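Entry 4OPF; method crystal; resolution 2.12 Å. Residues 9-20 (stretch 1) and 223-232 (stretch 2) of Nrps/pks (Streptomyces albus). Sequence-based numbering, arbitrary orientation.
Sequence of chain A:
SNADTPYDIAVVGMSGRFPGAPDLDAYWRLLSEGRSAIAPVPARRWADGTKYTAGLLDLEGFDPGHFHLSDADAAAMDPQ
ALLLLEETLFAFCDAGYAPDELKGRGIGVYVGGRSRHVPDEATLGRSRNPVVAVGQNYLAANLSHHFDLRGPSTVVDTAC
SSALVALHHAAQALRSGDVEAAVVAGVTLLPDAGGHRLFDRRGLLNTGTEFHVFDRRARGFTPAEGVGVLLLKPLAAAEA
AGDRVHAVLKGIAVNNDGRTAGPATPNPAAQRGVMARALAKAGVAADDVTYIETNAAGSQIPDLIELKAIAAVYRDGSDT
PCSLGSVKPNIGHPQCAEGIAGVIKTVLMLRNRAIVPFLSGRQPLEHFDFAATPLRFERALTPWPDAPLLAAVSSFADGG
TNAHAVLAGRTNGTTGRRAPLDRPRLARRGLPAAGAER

Stretch 1, residues 9-20: IAVVGMSGRFPG
Stretch 2 223-232: PAEGVGVLLL

Residues 9-17 and 226-232 form neighbouring antiparallel β-strands, their axes 4.6 Å apart at closest approach and their directions 177° apart; the stretches bury 712 Å² between them. I9 (phi/psi -121/124, chi1 m, chi2 t) opens the contact, its CG2 lying 3.8 Å from L232 CB. The A10 carbonyl O receives a CA-H...O contact from L232 CA at 3.3 Å. V11 (-86/105, chi1 t) pairs with L232 in a non-hydrogen-bonded bridge, CG2 packing 3.8 Å from CD2 of L232, whose rotamer is m, t.

A bulge follows. V12 adopts -98/-6 with chi1 m, and the register shifts by one residue, so that two successive amides converge on L231 O: V12 N at 2.9 Å and, weakly, G13 N at 3.4 Å. L231 N returns a nearly linear bond to G13 O (2.8 Å, 172°), while L231 CD2 (rotamer t, p) meets V12 CG2 at 3.7 Å.

Beyond the bulge the strand is strongly extended. Selenomethionine M14 (-159/154; p, t, chi3 -17°) faces the same side as L230 (m, t), its CE 3.5 Å from L230 CD2. S15 and V229 exchange backbone bonds, S15 N to V229 O at 3.0 Å and V229 N to S15 O at 2.8 Å. G16 (-178/172) and G228 then approach closely, CA to CA 4.0 Å; a CB on G16 would clash with V227 O. R17 and V227 form the last reciprocal pair, R17 N to V227 O at 2.8 Å and V227 N to R17 O at 3.0 Å, with R17 CB 3.7 Å from V227 CG1 (chi1 p).

F18 (-142/165, chi1 m, chi2 -74°) leaves the strand and lays one ring face over V227 O, 3.4 Å from CZ. The absence of a CB on G226 accommodates this ring, since one there would clash with F18 CD1. P19 completes the contact, CG 4.2 Å from A224 CB.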

# COMPACT_ATOMS: atom_id res chain seq x y z
N ILE A 9 -1.63 14.69 -12.04
CA ILE A 9 -0.76 13.59 -12.46
C ILE A 9 -1.15 13.21 -13.86
O ILE A 9 -2.30 12.90 -14.08
CB ILE A 9 -0.94 12.43 -11.49
CG1 ILE A 9 -0.31 12.75 -10.14
CG2 ILE A 9 -0.35 11.13 -12.02
CD1 ILE A 9 -0.89 11.86 -9.03
N ALA A 10 -0.19 13.24 -14.79
CA ALA A 10 -0.43 12.84 -16.16
C ALA A 10 -0.36 11.32 -16.35
O ALA A 10 0.51 10.65 -15.81
CB ALA A 10 0.60 13.47 -17.07
N VAL A 11 -1.29 10.80 -17.14
CA VAL A 11 -1.19 9.46 -17.67
C VAL A 11 -0.38 9.60 -18.95
O VAL A 11 -0.90 10.14 -19.90
CB VAL A 11 -2.56 8.92 -18.00
CG1 VAL A 11 -2.45 7.52 -18.60
CG2 VAL A 11 -3.39 8.90 -16.74
N VAL A 12 0.89 9.19 -18.94
CA VAL A 12 1.73 9.34 -20.07
C VAL A 12 1.85 8.10 -20.93
O VAL A 12 2.48 8.16 -22.00
CB VAL A 12 3.14 9.85 -19.70
CG1 VAL A 12 3.03 11.12 -18.87
CG2 VAL A 12 3.97 8.80 -18.97
N GLY A 13 1.27 6.99 -20.51
CA GLY A 13 1.26 5.82 -21.33
C GLY A 13 0.33 4.78 -20.77
O GLY A 13 0.08 4.76 -19.55
N MSE A 14 -0.20 3.93 -21.64
CA MSE A 14 -1.12 2.92 -21.19
C MSE A 14 -1.21 1.79 -22.14
O MSE A 14 -1.03 1.97 -23.33
CB MSE A 14 -2.52 3.52 -21.00
CG MSE A 14 -3.02 4.20 -22.28
SE MSE A 14 -4.72 5.24 -21.94
CE MSE A 14 -5.20 4.47 -20.34
N SER A 15 -1.56 0.65 -21.61
CA SER A 15 -1.80 -0.54 -22.38
C SER A 15 -2.78 -1.38 -21.63
O SER A 15 -2.98 -1.23 -20.41
CB SER A 15 -0.54 -1.36 -22.51
OG SER A 15 -0.76 -2.35 -23.54
N GLY A 16 -3.40 -2.30 -22.33
CA GLY A 16 -4.30 -3.26 -21.68
C GLY A 16 -4.91 -4.28 -22.61
O GLY A 16 -4.75 -4.19 -23.82
N ARG A 17 -5.60 -5.25 -22.03
CA ARG A 17 -6.15 -6.37 -22.75
C ARG A 17 -7.37 -6.83 -21.99
O ARG A 17 -7.28 -7.03 -20.81
CB ARG A 17 -5.10 -7.49 -22.76
CG ARG A 17 -5.32 -8.51 -23.78
CD ARG A 17 -4.22 -9.58 -23.89
NE ARG A 17 -2.87 -9.01 -23.79
CZ ARG A 17 -1.74 -9.72 -23.97
NH1 ARG A 17 -0.55 -9.14 -23.85
NH2 ARG A 17 -1.79 -11.04 -24.27
N PHE A 18 -8.51 -6.98 -22.66
CA PHE A 18 -9.78 -7.34 -22.01
C PHE A 18 -10.55 -8.27 -22.92
O PHE A 18 -10.21 -8.42 -24.08
CB PHE A 18 -10.58 -6.05 -21.75
CG PHE A 18 -9.89 -5.10 -20.82
CD1 PHE A 18 -9.83 -5.37 -19.48
CD2 PHE A 18 -9.25 -3.99 -21.30
CE1 PHE A 18 -9.15 -4.53 -18.61
CE2 PHE A 18 -8.57 -3.14 -20.45
CZ PHE A 18 -8.51 -3.41 -19.09
N PRO A 19 -11.57 -8.96 -22.38
CA PRO A 19 -12.34 -9.86 -23.25
C PRO A 19 -12.84 -9.12 -24.48
O PRO A 19 -13.28 -8.00 -24.38
CB PRO A 19 -13.48 -10.32 -22.34
CG PRO A 19 -12.91 -10.20 -20.96
CD PRO A 19 -12.04 -8.98 -20.99
N GLY A 20 -12.68 -9.72 -25.63
CA GLY A 20 -13.06 -9.13 -26.90
C GLY A 20 -12.15 -8.01 -27.33
O GLY A 20 -12.42 -7.36 -28.33
N PRO A 223 -17.76 -13.54 -14.02
CA PRO A 223 -16.35 -13.24 -13.78
C PRO A 223 -15.60 -13.22 -15.10
O PRO A 223 -15.94 -13.97 -16.04
CB PRO A 223 -15.89 -14.40 -12.89
CG PRO A 223 -17.14 -14.92 -12.25
CD PRO A 223 -18.19 -14.78 -13.34
N ALA A 224 -14.64 -12.31 -15.17
CA ALA A 224 -13.89 -12.05 -16.37
C ALA A 224 -12.39 -11.83 -16.06
O ALA A 224 -12.00 -11.60 -14.93
CB ALA A 224 -14.43 -10.82 -17.05
N GLU A 225 -11.60 -11.84 -17.10
CA GLU A 225 -10.18 -11.65 -17.03
C GLU A 225 -9.92 -10.26 -17.55
O GLU A 225 -10.78 -9.64 -18.18
CB GLU A 225 -9.48 -12.69 -17.86
CG GLU A 225 -9.69 -14.06 -17.28
CD GLU A 225 -8.88 -15.13 -18.00
OE1 GLU A 225 -8.71 -15.07 -19.26
OE2 GLU A 225 -8.41 -16.06 -17.28
N GLY A 226 -8.74 -9.76 -17.23
CA GLY A 226 -8.30 -8.50 -17.77
C GLY A 226 -6.96 -8.06 -17.21
O GLY A 226 -6.51 -8.54 -16.15
N VAL A 227 -6.33 -7.14 -17.92
CA VAL A 227 -5.10 -6.48 -17.48
C VAL A 227 -5.02 -5.08 -18.08
O VAL A 227 -5.37 -4.83 -19.24
CB VAL A 227 -3.85 -7.33 -17.84
CG1 VAL A 227 -3.78 -7.59 -19.32
CG2 VAL A 227 -2.53 -6.71 -17.37
N GLY A 228 -4.52 -4.18 -17.27
CA GLY A 228 -4.28 -2.80 -17.69
C GLY A 228 -3.10 -2.25 -16.96
O GLY A 228 -2.87 -2.56 -15.77
N VAL A 229 -2.31 -1.46 -17.66
CA VAL A 229 -1.15 -0.79 -17.07
C VAL A 229 -1.11 0.66 -17.49
O VAL A 229 -1.29 0.97 -18.68
CB VAL A 229 0.16 -1.47 -17.52
CG1 VAL A 229 1.33 -0.84 -16.83
CG2 VAL A 229 0.10 -2.98 -17.23
N LEU A 230 -0.91 1.55 -16.51
CA LEU A 230 -0.69 3.01 -16.73
C LEU A 230 0.71 3.40 -16.31
O LEU A 230 1.22 2.87 -15.31
CB LEU A 230 -1.62 3.83 -15.86
CG LEU A 230 -3.08 3.44 -15.95
CD1 LEU A 230 -3.84 4.28 -14.97
CD2 LEU A 230 -3.61 3.61 -17.37
N LEU A 231 1.33 4.29 -17.08
CA LEU A 231 2.52 4.96 -16.62
C LEU A 231 2.12 6.40 -16.27
O LEU A 231 1.54 7.10 -17.10
CB LEU A 231 3.65 4.90 -17.66
CG LEU A 231 4.97 5.63 -17.29
CD1 LEU A 231 5.73 4.98 -16.16
CD2 LEU A 231 5.92 5.72 -18.47
N LEU A 232 2.48 6.83 -15.06
CA LEU A 232 2.14 8.12 -14.50
C LEU A 232 3.34 8.96 -14.14
O LEU A 232 4.34 8.45 -13.64
CB LEU A 232 1.36 7.92 -13.24
CG LEU A 232 0.17 6.99 -13.28
CD1 LEU A 232 -0.50 6.90 -11.93
CD2 LEU A 232 -0.86 7.44 -14.30